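PDB 1O1Z: glycerophosphodiester phosphodiesterase from Thermotoga maritima, which belongs to the glycerophosphoryl diester phosphodiesterase family, a group of enzymes built on the TIM-barrel fold. Local coordinates for residues I108-R113 with L136-E141; I130-D135 with G149-E154. One frame throughout, in Å; residues are numbered along the deposited sequence.

Interaction 1 (I108-R113 with L136-E141); sequences IEIKER and LDLLDE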
loop_
_atom_site.group_PDB
_atom_site.type_symbol
_atom_site.label_atom_id
_atom_site.label_comp_id
_atom_site.label_asym_id
_atom_site.label_seq_id
_atom_site.Cartn_x
_atom_site.Cartn_y
_atom_site.Cartn_z
ATOM N N ILE A 108 -1.702 2.299 3.719
ATOM C CA ILE A 108 -0.885 3.500 3.627
ATOM C C ILE A 108 0.573 3.115 3.578
ATOM O O ILE A 108 1.108 2.639 4.564
ATOM C CB ILE A 108 -1.154 4.393 4.863
ATOM C CG1 ILE A 108 -2.625 4.784 4.976
ATOM C CG2 ILE A 108 -0.295 5.642 4.851
ATOM C CD1 ILE A 108 -3.012 5.372 6.308
ATOM N N GLU A 109 1.225 3.348 2.441
ATOM C CA GLU A 109 2.653 3.128 2.322
ATOM C C GLU A 109 3.358 4.402 2.738
ATOM O O GLU A 109 3.198 5.458 2.124
ATOM C CB GLU A 109 3.090 2.690 0.923
ATOM C CG GLU A 109 4.601 2.472 0.898
ATOM C CD GLU A 109 5.224 2.101 -0.426
ATOM O OE1 GLU A 109 4.508 1.741 -1.377
ATOM O OE2 GLU A 109 6.475 2.202 -0.501
ATOM N N ILE A 110 4.188 4.284 3.761
ATOM C CA ILE A 110 4.957 5.405 4.266
ATOM C C ILE A 110 6.199 5.544 3.404
ATOM O O ILE A 110 7.071 4.664 3.407
ATOM C CB ILE A 110 5.392 5.161 5.709
ATOM C CG1 ILE A 110 4.241 4.701 6.597
ATOM C CG2 ILE A 110 6.078 6.431 6.220
ATOM C CD1 ILE A 110 3.297 5.745 6.894
ATOM N N LYS A 111 6.335 6.663 2.699
ATOM C CA LYS A 111 7.488 6.869 1.836
ATOM C C LYS A 111 8.670 7.572 2.518
ATOM O O LYS A 111 9.795 7.532 2.005
ATOM C CB LYS A 111 7.060 7.684 0.596
ATOM C CG LYS A 111 6.124 6.959 -0.346
ATOM C CD LYS A 111 6.812 5.708 -0.941
ATOM C CE LYS A 111 6.230 5.236 -2.239
ATOM N NZ LYS A 111 6.961 4.001 -2.718
ATOM N N GLU A 112 8.375 8.235 3.641
ATOM C CA GLU A 112 9.317 9.065 4.393
ATOM C C GLU A 112 9.148 8.843 5.883
ATOM O O GLU A 112 8.039 9.001 6.404
ATOM C CB GLU A 112 9.018 10.551 4.120
ATOM C CG GLU A 112 9.063 10.910 2.671
ATOM C CD GLU A 112 8.665 12.352 2.397
ATOM O OE1 GLU A 112 8.063 13.017 3.297
ATOM O OE2 GLU A 112 8.940 12.776 1.273
ATOM N N ARG A 113 10.233 8.488 6.582
ATOM C CA ARG A 113 10.159 8.327 8.041
ATOM C C ARG A 113 9.609 9.555 8.727
ATOM O O ARG A 113 8.863 9.455 9.689
ATOM C CB ARG A 113 11.522 7.959 8.641
ATOM C CG ARG A 113 11.643 8.162 10.173
ATOM C CD ARG A 113 13.020 7.793 10.748
ATOM N NE ARG A 113 13.203 6.323 10.832
ATOM C CZ ARG A 113 12.884 5.596 11.878
ATOM N NH1 ARG A 113 12.298 6.203 12.915
ATOM N NH2 ARG A 113 13.142 4.269 11.903
ATOM N N LEU A 136 11.767 -1.469 7.186
ATOM C CA LEU A 136 11.223 -2.426 8.127
ATOM C C LEU A 136 11.490 -1.979 9.573
ATOM O O LEU A 136 10.649 -2.173 10.447
ATOM C CB LEU A 136 11.779 -3.825 7.859
ATOM C CG LEU A 136 11.622 -4.275 6.401
ATOM C CD1 LEU A 136 12.059 -5.734 6.347
ATOM C CD2 LEU A 136 10.232 -4.097 5.869
ATOM N N ASP A 137 12.645 -1.373 9.819
ATOM C CA ASP A 137 12.963 -0.887 11.166
ATOM C C ASP A 137 11.969 0.180 11.598
ATOM O O ASP A 137 11.597 0.244 12.761
ATOM C CB ASP A 137 14.356 -0.309 11.273
ATOM C CG ASP A 137 15.467 -1.316 11.077
ATOM O OD1 ASP A 137 15.233 -2.550 10.998
ATOM O OD2 ASP A 137 16.660 -0.914 11.027
ATOM N N LEU A 138 11.573 1.057 10.692
ATOM C CA LEU A 138 10.614 2.114 11.019
ATOM C C LEU A 138 9.325 1.507 11.554
ATOM O O LEU A 138 8.778 1.960 12.565
ATOM C CB LEU A 138 10.329 2.975 9.794
ATOM C CG LEU A 138 9.153 3.946 9.920
ATOM C CD1 LEU A 138 9.457 4.979 10.981
ATOM C CD2 LEU A 138 8.863 4.567 8.565
ATOM N N LEU A 139 8.856 0.467 10.874
ATOM C CA LEU A 139 7.596 -0.173 11.281
ATOM C C LEU A 139 7.765 -0.792 12.657
ATOM O O LEU A 139 6.927 -0.607 13.544
ATOM C CB LEU A 139 7.164 -1.222 10.257
ATOM C CG LEU A 139 6.846 -0.635 8.874
ATOM C CD1 LEU A 139 6.639 -1.767 7.859
ATOM C CD2 LEU A 139 5.647 0.287 8.925
ATOM N N ASP A 140 8.847 -1.537 12.844
ATOM C CA ASP A 140 9.066 -2.213 14.127
ATOM C C ASP A 140 9.256 -1.238 15.284
ATOM O O ASP A 140 8.907 -1.566 16.425
ATOM C CB ASP A 140 10.262 -3.133 14.080
ATOM C CG ASP A 140 10.105 -4.293 13.127
ATOM O OD1 ASP A 140 8.979 -4.713 12.814
ATOM O OD2 ASP A 140 11.126 -4.901 12.735
ATOM N N GLU A 141 9.849 -0.067 15.013
ATOM C CA GLU A 141 10.111 0.911 16.049
ATOM C C GLU A 141 8.920 1.788 16.397
ATOM O O GLU A 141 8.731 2.144 17.568
ATOM C CB GLU A 141 11.297 1.786 15.625
ATOM C CG GLU A 141 12.601 1.028 15.569
ATOM C CD GLU A 141 13.705 1.743 14.803
ATOM O OE1 GLU A 141 13.539 2.955 14.516
ATOM O OE2 GLU A 141 14.742 1.102 14.495
HETATM O O HOH W 1 12.093 5.090 15.269
#

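Interaction 2 (I130-D135 with G149-E154); sequences IFSSFD and GYLIDE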
loop_
_atom_site.group_PDB
_atom_site.type_symbol
_atom_site.label_atom_id
_atom_site.label_comp_id
_atom_site.label_asym_id
_atom_site.label_seq_id
_atom_site.Cartn_x
_atom_site.Cartn_y
_atom_site.Cartn_z
ATOM N N ILE A 130 -3.830 -0.397 7.126
ATOM C CA ILE A 130 -2.609 -1.181 7.133
ATOM C C ILE A 130 -1.471 -0.250 6.747
ATOM O O ILE A 130 -1.526 0.368 5.690
ATOM C CB ILE A 130 -2.652 -2.343 6.121
ATOM C CG1 ILE A 130 -3.799 -3.294 6.399
ATOM C CG2 ILE A 130 -1.328 -3.114 6.163
ATOM C CD1 ILE A 130 -4.114 -4.229 5.200
ATOM N N PHE A 131 -0.467 -0.108 7.610
ATOM C CA PHE A 131 0.720 0.718 7.326
ATOM C C PHE A 131 1.788 -0.166 6.749
ATOM O O PHE A 131 2.100 -1.206 7.323
ATOM C CB PHE A 131 1.237 1.386 8.603
ATOM C CG PHE A 131 0.174 2.203 9.287
ATOM C CD1 PHE A 131 -0.169 3.464 8.779
ATOM C CD2 PHE A 131 -0.530 1.700 10.371
ATOM C CE1 PHE A 131 -1.187 4.212 9.418
ATOM C CE2 PHE A 131 -1.537 2.453 10.967
ATOM C CZ PHE A 131 -1.844 3.721 10.462
ATOM N N SER A 132 2.386 0.229 5.640
ATOM C CA SER A 132 3.452 -0.549 5.078
ATOM C C SER A 132 4.606 0.354 4.699
ATOM O O SER A 132 4.484 1.585 4.606
ATOM C CB SER A 132 2.983 -1.354 3.867
ATOM O OG SER A 132 2.440 -0.507 2.860
ATOM N N SER A 133 5.760 -0.273 4.529
ATOM C CA SER A 133 6.977 0.434 4.167
ATOM C C SER A 133 8.044 -0.575 3.800
ATOM O O SER A 133 8.064 -1.709 4.302
ATOM C CB SER A 133 7.477 1.309 5.323
ATOM O OG SER A 133 8.640 2.050 4.954
ATOM N N PHE A 134 8.979 -0.159 2.932
ATOM C CA PHE A 134 10.190 -0.932 2.724
ATOM C C PHE A 134 11.217 -0.728 3.873
ATOM O O PHE A 134 12.203 -1.457 3.978
ATOM C CB PHE A 134 10.835 -0.531 1.371
ATOM C CG PHE A 134 10.067 -0.998 0.154
ATOM C CD1 PHE A 134 10.243 -2.283 -0.330
ATOM C CD2 PHE A 134 9.162 -0.174 -0.475
ATOM C CE1 PHE A 134 9.551 -2.723 -1.463
ATOM C CE2 PHE A 134 8.445 -0.620 -1.586
ATOM C CZ PHE A 134 8.647 -1.911 -2.061
ATOM N N ASP A 135 10.945 0.271 4.730
ATOM C CA ASP A 135 11.759 0.579 5.915
ATOM C C ASP A 135 11.249 -0.254 7.091
ATOM O O ASP A 135 10.370 0.155 7.850
ATOM C CB ASP A 135 11.635 2.071 6.177
ATOM C CG ASP A 135 12.591 2.604 7.199
ATOM O OD1 ASP A 135 13.165 1.824 8.012
ATOM O OD2 ASP A 135 12.812 3.866 7.249
ATOM N N GLY A 149 2.587 -3.994 7.604
ATOM C CA GLY A 149 3.034 -4.944 6.651
ATOM C C GLY A 149 4.398 -4.567 6.119
ATOM O O GLY A 149 4.664 -3.429 5.713
ATOM N N TYR A 150 5.276 -5.549 6.105
ATOM C CA TYR A 150 6.589 -5.352 5.526
ATOM C C TYR A 150 6.487 -5.406 4.009
ATOM O O TYR A 150 6.016 -6.399 3.474
ATOM C CB TYR A 150 7.513 -6.478 5.950
ATOM C CG TYR A 150 7.890 -6.564 7.417
ATOM C CD1 TYR A 150 7.935 -5.441 8.245
ATOM C CD2 TYR A 150 8.306 -7.782 7.941
ATOM C CE1 TYR A 150 8.400 -5.549 9.565
ATOM C CE2 TYR A 150 8.737 -7.890 9.235
ATOM C CZ TYR A 150 8.751 -6.787 10.043
ATOM O OH TYR A 150 9.181 -6.914 11.361
ATOM N N LEU A 151 7.004 -4.391 3.314
ATOM C CA LEU A 151 7.191 -4.455 1.874
ATOM C C LEU A 151 8.553 -5.033 1.638
ATOM O O LEU A 151 9.533 -4.526 2.175
ATOM C CB LEU A 151 7.081 -3.074 1.237
ATOM C CG LEU A 151 5.646 -2.652 0.999
ATOM C CD1 LEU A 151 5.492 -1.127 0.899
ATOM C CD2 LEU A 151 5.188 -3.313 -0.310
ATOM N N ILE A 152 8.618 -6.059 0.807
ATOM C CA ILE A 152 9.863 -6.771 0.566
ATOM C C ILE A 152 10.436 -6.438 -0.801
ATOM O O ILE A 152 9.720 -6.500 -1.795
ATOM C CB ILE A 152 9.586 -8.284 0.704
ATOM C CG1 ILE A 152 8.967 -8.627 2.069
ATOM C CG2 ILE A 152 10.848 -9.073 0.426
ATOM C CD1 ILE A 152 8.457 -10.048 2.158
ATOM N N ASP A 153 11.717 -6.079 -0.834
ATOM C CA ASP A 153 12.440 -5.869 -2.091
ATOM C C ASP A 153 13.672 -6.776 -2.093
ATOM O O ASP A 153 13.816 -7.634 -1.207
ATOM C CB ASP A 153 12.744 -4.369 -2.331
ATOM C CG ASP A 153 13.739 -3.767 -1.334
ATOM O OD1 ASP A 153 14.544 -4.504 -0.741
ATOM O OD2 ASP A 153 13.796 -2.536 -1.100
ATOM N N GLU A 154 14.558 -6.606 -3.072
ATOM C CA GLU A 154 15.652 -7.557 -3.256
ATOM C C GLU A 154 16.664 -7.534 -2.108
ATOM O O GLU A 154 17.332 -8.541 -1.842
ATOM C CB GLU A 154 16.379 -7.306 -4.585
#

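Interaction 1 (I108-R113 with L136-E141)
Arg113 and Glu141 form the salt bridge of this contact: Arg113 NH2 donates to Glu141 OE1 at 3.0 Å, with an N-H...O angle of 146°. The bond is bent at both ends. The donor stands well above the carboxylate plane, the oxygen is tilted from the guanidinium plane, and the two flat groups are turned 39° against each other. A water bridges the same pair, accepting from Arg113 NH1 at 2.6 Å and donating to Glu141 OE1 at 2.7 Å. OE1 therefore accepts two bonds, one from NH2 and one from the water held by NH1, and the water lies in the guanidinium plane at its edge. Because both residues are exposed, solvent probably weakens the attraction between the charges.

The guanidinium also has an apolar support. Leu138 CD1 sits over the centre of one face, 3.6 Å from Arg113 CZ, while Arg113 NH2 reaches Leu138 CA at 3.4 Å. The arginine chain is extended as far as CD and bends at chi3 (-75°), which turns NE aside; the arginine and leucine side chains lie alongside, pointing opposite ways. Nearby Asp137 turns its carboxylate to Arg166 instead.

Leu138 has CG anti to its backbone N and divides its branches: CD1 lies against the guanidinium, while CD2 meets both Arg113 CA, at 4.0 Å, and Ile110 CG2, at 4.1 Å, the isoleucine and leucine side chains crossing at about a right angle. Ile110 is buried and also packs on Val48 and Phe143. The contact thus grades from a solvent-side ion pair to buried aliphatic packing, joining the C-terminal end of strand 105-110 and its following loop to helix 136-142, an arrangement of inner strand and outer helix that belongs to the TIM barrel.

Interaction 2 (I130-D135 with G149-E154)
Gly149 begins the contact by donating its N-H to Phe131 O at 2.8 Å. Its own carbonyl oxygen then receives a CA-H...O contact from Ser132 CA at 3.2 Å, beside the parallel bridge that pairs Ser132 with Gly149. Tyr150 pairs with Ser133 in the next bridge; its CB points to the face opposite to that of Ser132, and its OH bonds Asp140 of the intervening helix. Leu151 N continues the ladder to Ser133 O at 3.0 Å. The two N-H...O bonds pair neighbouring parallel strands of the TIM barrel, their axes 5.0 Å apart and 26° from parallel, which the chain connects by a beta-alpha-beta crossover through helix 136-142.

The side chain of Leu151 touches both Ser132 and Phe134. Its CB lies 3.5 Å from the Phe134 ring centroid and only 8° off the normal, a CH-pi contact over the face, while CD1 reaches Ser132 OG at 3.7 Å; that hydroxyl is bonded to Asn107. Ile152 brings its carbonyl oxygen to the ring edge, 3.8 Å from Phe134 CE1. Asp153 follows with CB 3.7 Å from Phe134 CE1 and its carboxylate turned 16° from the ring plane, while OD1 accepts from the backbone N of Glu155 and Asn156.

How the interactions relate
From the N terminus, the chain first passes through 108-113 at the end of strand 105-110, then 130-135. Helix 136-142 closes the loop of interaction 1 by returning to 108-113, and 149-154 closes that of interaction 2 on 130-135. The segments alternate, so the two loops cross instead of nesting. Their centres lie 7 Å apart. Strand 129-133 links them directly: Ile108 N approaches Ile130 O at 2.8 Å, a probable hydrogen bond between neighbouring strands. On the helix side, Leu139 CD1 packs 3.4 Å from Gly149 O. Together the contacts tie three consecutive parallel strands of the barrel to helix 136-142.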